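Local coordinates for protein transcriptional regulator, LacI family (Burkholderia phymatum, PDB 2RGY) that probably acts as a LacI-family transcriptional regulator, its periplasmic-binding-protein-like core sensing a small, sugar-like effector, at residues E81-L86 against M93-R98; G175-T180 against F208-I213; A251-I256 against T262-F267. All coordinates share one frame; numbering follows the deposited sequence.

Overall arrangement
Contact 1 comes first along the chain: helix 80-89 turns back through a short loop onto the strand that follows it, 93-96, inside the parallel sheet of the N-terminal lobe. Contact 2 opens much later, in the other lobe, where helix 173-186 meets the end of helix 198-210 after the chain has passed through strand 192-195. In contact 3 the chain is back beside the first lobe, and the loop after helix 244-260 folds onto that helix. The three loops follow one another in series. Contacts 1 and 3 touch, Leu96 and Val94 packing on Ala251, whereas the centre of contact 2 lies about 35 Å from that of contact 1 and about 42 Å from that of contact 3.

Contact 1. Residues E81-L86 against M93-R98; sequences EDLDEL and MVFLNR
Leu83 of helix 80-89 reaches from the helix to both Phe95 and Arg98 of the segment 93-98. Its CB points toward the strand, with CG anti to the carbonyl carbon (chi1 -82°), and from there the branches divide the work. CG sits over one face of the Phe95 ring, offset toward the rim, a CH-pi contact 4.2 Å from CG to the ring centroid. CD1 stands above the centre of the Arg98 guanidinium, 4.1 Å from CZ of Arg98. CD2 presses on the root of the same group, 3.4 Å from NE of Arg98. The backbone joins in, Leu83 O lying 3.8 Å from CZ of Phe95. One turn on, Leu86 CB meets the methyl CE of selenomethionine Met93 at 4.0 Å, and Leu86 O lies 3.4 Å from Met93 SE. These are the helix and second strand of a beta-alpha-beta crossover, strand 70-73, helix 80-89, strand 93-96, in the N-terminal lobe of a periplasmic-binding-protein-like fold. The tip of Arg98 is held from outside the pair: NH1 hydrogen-bonds to the carbonyl oxygens of Leu78 and Ser75, and NH2 forms a salt bridge with Asp80. Across the contact there is only packing: leucine carbons and two helix carbonyls against a ring, a selenium and a guanidinium. It buries NE of Arg98 without a partner anywhere in the model. The three bonds at the terminal nitrogens hold the group in place and may offset part of that cost, leaving one face of the guanidinium to Leu83 CD1, with CD2 beside NE.

Contact 2. Residues G175-T180 against F208-I213; sequences GGYAAT and FQQLGI
Tyr177 and Gln210 supply the polar part of the contact. The phenol OH donates to OE1 of Gln210, with 2.6 Å between Tyr177 OH and Gln210 OE1; it arrives in the plane of the amide carbonyl, on a lone pair, with a C=O...donor angle of 127°. The two side chains reach toward each other from their helices. OE1 lies at the edge of the tyrosine ring, near its plane, while the amide is turned 67° from the ring. Gln210 reaches this far because its chain is extended beyond CG (chi2 178°). The same OE1 also accepts from Arg207, so two donors grip it. Tyr177 further packs on Tyr232 of the second subunit, which places this pair beside the dimer interface.

Helix 173-186 leads into strand 192-195 and helix 198-210 leads out of it, so the contact joins the helices of two successive beta-alpha-beta units in the C-terminal lobe of the periplasmic-binding-protein-like fold. Past the second helix, Gly212 takes a positive phi in a Schellman motif: Ile213 N hydrogen-bonds to Phe208 O, and Gly212 N more weakly to Gln209 O.

The apolar part lies deeper. CG2 of Thr180, directed away from the backbone N, touches CE2 of Phe208 at 3.6 Å in an oblique approach. The Thr180 hydroxyl turns back on its own helix: Thr180 OG1 donates to Gly176 O at 3.0 Å. That carbonyl also accepts from Thr180 N, with the hydroxyl on the other face of the carbonyl plane.

Contact 3. Residues A251-I256 against T262-F267; sequences AVRWLI and TKWEIF
The guanidinium of Arg253 lies flat on the indole of Trp264, the planes 6° apart and the group centres 3.6 Å from each other. The arginine runs across the indole, at about a right angle to the direction in which the tryptophan leaves its backbone. Arg253 is extended from CG to NE, and this straight shape runs its whole length over one indole face: CG stands 3.6 Å from the centroid of the five-membered ring, only 1° off its normal, a CH-pi contact, while CZ makes a cation-pi contact with the six-membered ring, 3.3 Å from Trp264 CZ3. The guanidinium is fixed at its rim as well. A salt bridge joins NE to Glu33 on helix 21-36, and at the edge, in plane, a water bridges NH1 to the carbonyl of Glu265, 2.6 Å from the water to Glu265 O.

In this periplasmic-binding-protein-like fold helix 244-260 packs on the N-terminal lobe, and the chain after it returns to strand 273-275 of the C-terminal lobe; before that return, the irregular segment 262-267 is laid back along the helix.

Further along, Ile266 meets Trp254 at a right angle. Its CG1 sits at the indole edge, near the ring plane, 4.1 Å from Trp254 CD1, and CD1 of Ile266 comes within 3.5 Å of Trp254 N. At the other end Thr262 OG1 lies 3.2 Å from Ile256 CG2, with the threonine methyl packed alongside, and is hydrogen-bonded to ND2 of Asn257.

Contact 1. Residues E81-L86 against M93-R98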
loop_
_atom_site.group_PDB
_atom_site.type_symbol
_atom_site.label_atom_id
_atom_site.label_comp_id
_atom_site.label_asym_id
_atom_site.label_seq_id
_atom_site.Cartn_x
_atom_site.Cartn_y
_atom_site.Cartn_z
ATOM N N GLU A 81 -17.695 14.574 -18.151
ATOM C CA GLU A 81 -18.477 14.005 -19.248
ATOM C C GLU A 81 -18.382 12.474 -19.284
ATOM O O GLU A 81 -19.307 11.794 -19.746
ATOM C CB GLU A 81 -18.030 14.611 -20.597
ATOM C CG GLU A 81 -16.827 13.941 -21.258
ATOM C CD GLU A 81 -16.251 14.735 -22.439
ATOM O OE1 GLU A 81 -17.003 15.496 -23.104
ATOM O OE2 GLU A 81 -15.036 14.587 -22.708
ATOM N N ASP A 82 -17.267 11.935 -18.790
ATOM C CA ASP A 82 -17.080 10.492 -18.758
ATOM C C ASP A 82 -18.013 9.878 -17.723
ATOM O O ASP A 82 -18.596 8.823 -17.957
ATOM C CB ASP A 82 -15.623 10.136 -18.430
ATOM C CG ASP A 82 -14.655 10.684 -19.453
ATOM O OD1 ASP A 82 -15.051 10.759 -20.637
ATOM O OD2 ASP A 82 -13.511 11.033 -19.085
ATOM N N LEU A 83 -18.156 10.544 -16.579
ATOM C CA LEU A 83 -19.044 10.046 -15.533
ATOM C C LEU A 83 -20.475 9.879 -16.070
ATOM O O LEU A 83 -21.142 8.888 -15.769
ATOM C CB LEU A 83 -19.026 11.004 -14.336
ATOM C CG LEU A 83 -17.889 10.924 -13.303
ATOM C CD1 LEU A 83 -16.552 10.644 -13.943
ATOM C CD2 LEU A 83 -17.854 12.241 -12.542
ATOM N N ASP A 84 -20.932 10.841 -16.874
ATOM C CA ASP A 84 -22.279 10.803 -17.458
ATOM C C ASP A 84 -22.467 9.672 -18.466
ATOM O O ASP A 84 -23.529 9.045 -18.529
ATOM C CB ASP A 84 -22.594 12.139 -18.140
ATOM C CG ASP A 84 -22.667 13.284 -17.157
ATOM O OD1 ASP A 84 -23.455 13.185 -16.195
ATOM O OD2 ASP A 84 -21.940 14.282 -17.343
ATOM N N GLU A 85 -21.427 9.410 -19.249
ATOM C CA GLU A 85 -21.459 8.356 -20.261
ATOM C C GLU A 85 -21.493 6.978 -19.603
ATOM O O GLU A 85 -22.333 6.136 -19.934
ATOM C CB GLU A 85 -20.223 8.474 -21.149
ATOM C CG GLU A 85 -20.177 7.466 -22.251
ATOM C CD GLU A 85 -18.987 7.679 -23.147
ATOM O OE1 GLU A 85 -17.875 7.203 -22.799
ATOM O OE2 GLU A 85 -19.167 8.346 -24.197
ATOM N N LEU A 86 -20.572 6.760 -18.668
ATOM C CA LEU A 86 -20.481 5.500 -17.944
ATOM C C LEU A 86 -21.779 5.254 -17.184
ATOM O O LEU A 86 -22.226 4.120 -17.065
ATOM C CB LEU A 86 -19.300 5.545 -16.962
ATOM C CG LEU A 86 -17.902 5.653 -17.580
ATOM C CD1 LEU A 86 -16.851 5.941 -16.503
ATOM C CD2 LEU A 86 -17.587 4.358 -18.309
HETATM N N MSE A 93 -24.323 2.759 -10.378
HETATM C CA MSE A 93 -22.937 3.142 -10.126
HETATM C C MSE A 93 -22.869 4.142 -8.987
HETATM O O MSE A 93 -23.823 4.868 -8.734
HETATM C CB MSE A 93 -22.338 3.851 -11.341
HETATM C CG MSE A 93 -21.925 2.982 -12.511
HETATM SE SE MSE A 93 -21.172 4.038 -13.794
HETATM C CE MSE A 93 -19.616 4.243 -13.232
ATOM N N VAL A 94 -21.722 4.191 -8.322
ATOM C CA VAL A 94 -21.503 5.159 -7.264
ATOM C C VAL A 94 -20.101 5.733 -7.504
ATOM O O VAL A 94 -19.180 5.008 -7.899
ATOM C CB VAL A 94 -21.620 4.523 -5.848
ATOM C CG1 VAL A 94 -20.501 3.526 -5.604
ATOM C CG2 VAL A 94 -21.600 5.621 -4.791
ATOM N N PHE A 95 -19.952 7.036 -7.286
ATOM C CA PHE A 95 -18.686 7.722 -7.504
ATOM C C PHE A 95 -18.088 8.240 -6.201
ATOM O O PHE A 95 -18.755 8.931 -5.442
ATOM C CB PHE A 95 -18.903 8.893 -8.457
ATOM C CG PHE A 95 -19.471 8.490 -9.777
ATOM C CD1 PHE A 95 -18.718 7.723 -10.667
ATOM C CD2 PHE A 95 -20.769 8.850 -10.125
ATOM C CE1 PHE A 95 -19.248 7.316 -11.895
ATOM C CE2 PHE A 95 -21.319 8.451 -11.347
ATOM C CZ PHE A 95 -20.553 7.679 -12.237
ATOM N N LEU A 96 -16.824 7.916 -5.953
ATOM C CA LEU A 96 -16.150 8.358 -4.740
ATOM C C LEU A 96 -15.193 9.518 -5.034
ATOM O O LEU A 96 -14.628 9.612 -6.124
ATOM C CB LEU A 96 -15.345 7.209 -4.132
ATOM C CG LEU A 96 -15.909 5.791 -4.247
ATOM C CD1 LEU A 96 -14.871 4.788 -3.746
ATOM C CD2 LEU A 96 -17.199 5.685 -3.471
ATOM N N ASN A 97 -15.024 10.394 -4.049
ATOM C CA ASN A 97 -14.113 11.537 -4.131
ATOM C C ASN A 97 -14.311 12.575 -5.240
ATOM O O ASN A 97 -13.392 13.342 -5.538
ATOM C CB ASN A 97 -12.668 11.033 -4.168
ATOM C CG ASN A 97 -11.702 11.981 -3.475
ATOM O OD1 ASN A 97 -11.993 12.508 -2.397
ATOM N ND2 ASN A 97 -10.533 12.182 -4.082
ATOM N N ARG A 98 -15.483 12.588 -5.869
ATOM C CA ARG A 98 -15.794 13.594 -6.889
ATOM C C ARG A 98 -17.299 13.711 -7.042
ATOM O O ARG A 98 -18.035 12.766 -6.770
ATOM C CB ARG A 98 -15.135 13.289 -8.242
ATOM C CG ARG A 98 -15.585 12.048 -8.952
ATOM C CD ARG A 98 -14.698 11.855 -10.170
ATOM N NE ARG A 98 -14.853 12.937 -11.135
ATOM C CZ ARG A 98 -13.991 13.202 -12.111
ATOM N NH1 ARG A 98 -12.896 12.469 -12.250
ATOM N NH2 ARG A 98 -14.240 14.190 -12.966
#

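Contact 2. Residues G175-T180 against F208-I213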
loop_
_atom_site.group_PDB
_atom_site.type_symbol
_atom_site.label_atom_id
_atom_site.label_comp_id
_atom_site.label_asym_id
_atom_site.label_seq_id
_atom_site.Cartn_x
_atom_site.Cartn_y
_atom_site.Cartn_z
ATOM N N GLY A 175 6.800 11.149 -8.100
ATOM C CA GLY A 175 6.366 12.496 -8.437
ATOM C C GLY A 175 6.679 13.449 -7.301
ATOM O O GLY A 175 7.189 14.539 -7.515
ATOM N N GLY A 176 6.367 13.029 -6.081
ATOM C CA GLY A 176 6.625 13.863 -4.926
ATOM C C GLY A 176 8.104 14.132 -4.741
ATOM O O GLY A 176 8.494 15.235 -4.366
ATOM N N TYR A 177 8.930 13.124 -5.002
ATOM C CA TYR A 177 10.372 13.273 -4.856
ATOM C C TYR A 177 10.904 14.301 -5.843
ATOM O O TYR A 177 11.672 15.196 -5.479
ATOM C CB TYR A 177 11.082 11.939 -5.092
ATOM C CG TYR A 177 12.570 11.999 -4.844
ATOM C CD1 TYR A 177 13.078 12.031 -3.546
ATOM C CD2 TYR A 177 13.477 12.023 -5.911
ATOM C CE1 TYR A 177 14.454 12.082 -3.313
ATOM C CE2 TYR A 177 14.852 12.079 -5.689
ATOM C CZ TYR A 177 15.334 12.108 -4.387
ATOM O OH TYR A 177 16.697 12.183 -4.152
ATOM N N ALA A 178 10.484 14.165 -7.095
ATOM C CA ALA A 178 10.907 15.069 -8.152
ATOM C C ALA A 178 10.406 16.489 -7.891
ATOM O O ALA A 178 11.097 17.471 -8.181
ATOM C CB ALA A 178 10.381 14.569 -9.498
ATOM N N ALA A 179 9.202 16.602 -7.342
ATOM C CA ALA A 179 8.633 17.913 -7.072
ATOM C C ALA A 179 9.389 18.600 -5.939
ATOM O O ALA A 179 9.579 19.817 -5.964
ATOM C CB ALA A 179 7.154 17.780 -6.730
ATOM N N THR A 180 9.828 17.822 -4.950
ATOM C CA THR A 180 10.570 18.407 -3.839
ATOM C C THR A 180 11.905 18.918 -4.371
ATOM O O THR A 180 12.345 20.016 -4.018
ATOM C CB THR A 180 10.821 17.392 -2.692
ATOM O OG1 THR A 180 9.565 16.923 -2.172
ATOM C CG2 THR A 180 11.582 18.063 -1.560
ATOM N N PHE A 208 14.562 15.813 2.040
ATOM C CA PHE A 208 15.069 16.650 3.120
ATOM C C PHE A 208 16.099 15.908 3.967
ATOM O O PHE A 208 17.090 16.491 4.388
ATOM C CB PHE A 208 13.920 17.113 4.018
ATOM C CG PHE A 208 12.988 18.091 3.356
ATOM C CD1 PHE A 208 11.771 18.418 3.955
ATOM C CD2 PHE A 208 13.322 18.688 2.134
ATOM C CE1 PHE A 208 10.894 19.325 3.362
ATOM C CE2 PHE A 208 12.448 19.606 1.521
ATOM C CZ PHE A 208 11.226 19.921 2.144
ATOM N N GLN A 209 15.854 14.626 4.224
ATOM C CA GLN A 209 16.773 13.834 5.034
ATOM C C GLN A 209 18.094 13.635 4.287
ATOM O O GLN A 209 19.168 13.673 4.893
ATOM C CB GLN A 209 16.135 12.482 5.384
ATOM C CG GLN A 209 16.831 11.680 6.498
ATOM C CD GLN A 209 18.088 10.958 6.033
ATOM O OE1 GLN A 209 18.216 10.609 4.859
ATOM N NE2 GLN A 209 19.012 10.712 6.961
ATOM N N GLN A 210 18.013 13.447 2.974
ATOM C CA GLN A 210 19.212 13.261 2.161
ATOM C C GLN A 210 20.096 14.514 2.158
ATOM O O GLN A 210 21.315 14.409 2.033
ATOM C CB GLN A 210 18.836 12.914 0.710
ATOM C CG GLN A 210 18.039 11.623 0.554
ATOM C CD GLN A 210 17.633 11.339 -0.886
ATOM O OE1 GLN A 210 17.774 12.184 -1.772
ATOM N NE2 GLN A 210 17.101 10.144 -1.119
ATOM N N LEU A 211 19.489 15.693 2.303
ATOM C CA LEU A 211 20.249 16.944 2.275
ATOM C C LEU A 211 20.529 17.580 3.634
ATOM O O LEU A 211 21.095 18.669 3.712
ATOM C CB LEU A 211 19.536 17.956 1.374
ATOM C CG LEU A 211 19.343 17.515 -0.079
ATOM C CD1 LEU A 211 18.400 18.480 -0.804
ATOM C CD2 LEU A 211 20.697 17.455 -0.764
ATOM N N GLY A 212 20.130 16.909 4.706
ATOM C CA GLY A 212 20.379 17.455 6.025
ATOM C C GLY A 212 19.416 18.555 6.430
ATOM O O GLY A 212 19.700 19.312 7.361
ATOM N N ILE A 213 18.287 18.655 5.731
ATOM C CA ILE A 213 17.274 19.654 6.047
ATOM C C ILE A 213 16.348 19.009 7.072
ATOM O O ILE A 213 15.578 18.104 6.741
ATOM C CB ILE A 213 16.459 20.035 4.800
ATOM C CG1 ILE A 213 17.381 20.712 3.780
ATOM C CG2 ILE A 213 15.298 20.939 5.197
ATOM C CD1 ILE A 213 16.801 20.803 2.392
#

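Contact 3. Residues A251-I256 against T262-F267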
loop_
_atom_site.group_PDB
_atom_site.type_symbol
_atom_site.label_atom_id
_atom_site.label_comp_id
_atom_site.label_asym_id
_atom_site.label_seq_id
_atom_site.Cartn_x
_atom_site.Cartn_y
_atom_site.Cartn_z
ATOM N N ALA A 251 -20.833 4.813 0.725
ATOM C CA ALA A 251 -21.002 4.818 -0.720
ATOM C C ALA A 251 -21.362 3.404 -1.170
ATOM O O ALA A 251 -22.260 3.210 -1.981
ATOM C CB ALA A 251 -19.708 5.270 -1.404
ATOM N N VAL A 252 -20.669 2.412 -0.622
ATOM C CA VAL A 252 -20.925 1.027 -0.983
ATOM C C VAL A 252 -22.264 0.530 -0.433
ATOM O O VAL A 252 -22.948 -0.246 -1.089
ATOM C CB VAL A 252 -19.778 0.113 -0.515
ATOM C CG1 VAL A 252 -20.100 -1.333 -0.830
ATOM C CG2 VAL A 252 -18.485 0.515 -1.221
ATOM N N ARG A 253 -22.640 0.974 0.764
ATOM C CA ARG A 253 -23.924 0.573 1.339
ATOM C C ARG A 253 -25.071 1.133 0.498
ATOM O O ARG A 253 -26.058 0.442 0.240
ATOM C CB ARG A 253 -24.042 1.060 2.782
ATOM C CG ARG A 253 -23.221 0.225 3.748
ATOM C CD ARG A 253 -23.339 0.725 5.175
ATOM N NE ARG A 253 -22.676 -0.187 6.102
ATOM C CZ ARG A 253 -22.546 0.029 7.405
ATOM N NH1 ARG A 253 -23.030 1.138 7.948
ATOM N NH2 ARG A 253 -21.942 -0.870 8.165
ATOM N N TRP A 254 -24.930 2.382 0.065
ATOM C CA TRP A 254 -25.938 3.030 -0.764
ATOM C C TRP A 254 -26.142 2.198 -2.025
ATOM O O TRP A 254 -27.274 1.935 -2.430
ATOM C CB TRP A 254 -25.483 4.435 -1.157
ATOM C CG TRP A 254 -26.475 5.172 -2.004
ATOM C CD1 TRP A 254 -27.603 5.810 -1.572
ATOM C CD2 TRP A 254 -26.440 5.334 -3.430
ATOM N NE1 TRP A 254 -28.274 6.362 -2.644
ATOM C CE2 TRP A 254 -27.581 6.081 -3.797
ATOM C CE3 TRP A 254 -25.556 4.919 -4.440
ATOM C CZ2 TRP A 254 -27.865 6.424 -5.133
ATOM C CZ3 TRP A 254 -25.837 5.260 -5.772
ATOM C CH2 TRP A 254 -26.981 6.004 -6.100
ATOM N N LEU A 255 -25.033 1.773 -2.627
ATOM C CA LEU A 255 -25.075 0.970 -3.843
ATOM C C LEU A 255 -25.712 -0.393 -3.578
ATOM O O LEU A 255 -26.513 -0.880 -4.371
ATOM C CB LEU A 255 -23.655 0.797 -4.392
ATOM C CG LEU A 255 -23.501 0.075 -5.730
ATOM C CD1 LEU A 255 -24.268 0.840 -6.803
ATOM C CD2 LEU A 255 -22.023 -0.044 -6.092
ATOM N N ILE A 256 -25.364 -1.001 -2.455
ATOM C CA ILE A 256 -25.915 -2.301 -2.108
ATOM C C ILE A 256 -27.438 -2.206 -1.919
ATOM O O ILE A 256 -28.169 -3.113 -2.313
ATOM C CB ILE A 256 -25.195 -2.878 -0.850
ATOM C CG1 ILE A 256 -23.748 -3.245 -1.229
ATOM C CG2 ILE A 256 -25.929 -4.102 -0.322
ATOM C CD1 ILE A 256 -22.906 -3.808 -0.093
ATOM N N THR A 262 -31.018 -4.202 0.464
ATOM C CA THR A 262 -30.698 -3.979 1.866
ATOM C C THR A 262 -31.354 -2.661 2.256
ATOM O O THR A 262 -31.813 -1.920 1.390
ATOM C CB THR A 262 -29.185 -3.853 2.083
ATOM O OG1 THR A 262 -28.629 -3.022 1.054
ATOM C CG2 THR A 262 -28.531 -5.214 2.044
ATOM N N LYS A 263 -31.412 -2.369 3.551
ATOM C CA LYS A 263 -32.007 -1.120 4.004
ATOM C C LYS A 263 -31.105 -0.323 4.945
ATOM O O LYS A 263 -31.514 0.080 6.031
ATOM C CB LYS A 263 -33.366 -1.376 4.671
ATOM C CG LYS A 263 -34.551 -1.129 3.741
ATOM C CD LYS A 263 -34.877 -2.346 2.903
ATOM C CE LYS A 263 -35.533 -1.971 1.563
ATOM N NZ LYS A 263 -36.710 -1.050 1.654
ATOM N N TRP A 264 -29.874 -0.088 4.511
ATOM C CA TRP A 264 -28.914 0.680 5.289
ATOM C C TRP A 264 -29.308 2.143 5.350
ATOM O O TRP A 264 -29.798 2.688 4.364
ATOM C CB TRP A 264 -27.540 0.647 4.621
ATOM C CG TRP A 264 -26.834 -0.666 4.641
ATOM C CD1 TRP A 264 -26.616 -1.505 3.582
ATOM C CD2 TRP A 264 -26.163 -1.247 5.761
ATOM N NE1 TRP A 264 -25.838 -2.570 3.979
ATOM C CE2 TRP A 264 -25.547 -2.433 5.308
ATOM C CE3 TRP A 264 -26.021 -0.875 7.102
ATOM C CZ2 TRP A 264 -24.791 -3.251 6.160
ATOM C CZ3 TRP A 264 -25.269 -1.692 7.950
ATOM C CH2 TRP A 264 -24.664 -2.864 7.474
ATOM N N GLU A 265 -29.097 2.789 6.492
ATOM C CA GLU A 265 -29.352 4.219 6.570
ATOM C C GLU A 265 -28.034 4.744 6.019
ATOM O O GLU A 265 -26.969 4.225 6.363
ATOM C CB GLU A 265 -29.547 4.690 8.018
ATOM C CG GLU A 265 -30.839 4.191 8.654
ATOM C CD GLU A 265 -31.065 4.755 10.050
ATOM O OE1 GLU A 265 -30.288 4.402 10.978
ATOM O OE2 GLU A 265 -32.018 5.552 10.212
ATOM N N ILE A 266 -28.099 5.755 5.162
ATOM C CA ILE A 266 -26.895 6.309 4.546
ATOM C C ILE A 266 -26.512 7.692 5.072
ATOM O O ILE A 266 -27.348 8.590 5.128
ATOM C CB ILE A 266 -27.079 6.392 3.016
ATOM C CG1 ILE A 266 -27.538 5.035 2.477
ATOM C CG2 ILE A 266 -25.780 6.817 2.344
ATOM C CD1 ILE A 266 -26.591 3.897 2.780
ATOM N N PHE A 267 -25.245 7.852 5.457
ATOM C CA PHE A 267 -24.733 9.134 5.956
ATOM C C PHE A 267 -23.649 9.660 5.015
ATOM O O PHE A 267 -22.783 8.901 4.567
ATOM C CB PHE A 267 -24.203 8.959 7.378
ATOM C CG PHE A 267 -25.218 8.359 8.311
ATOM C CD1 PHE A 267 -25.465 6.983 8.299
ATOM C CD2 PHE A 267 -25.993 9.176 9.135
ATOM C CE1 PHE A 267 -26.480 6.422 9.090
ATOM C CE2 PHE A 267 -27.016 8.631 9.936
ATOM C CZ PHE A 267 -27.258 7.250 9.911
HETATM O O HOH W 1 -24.495 3.492 6.919
#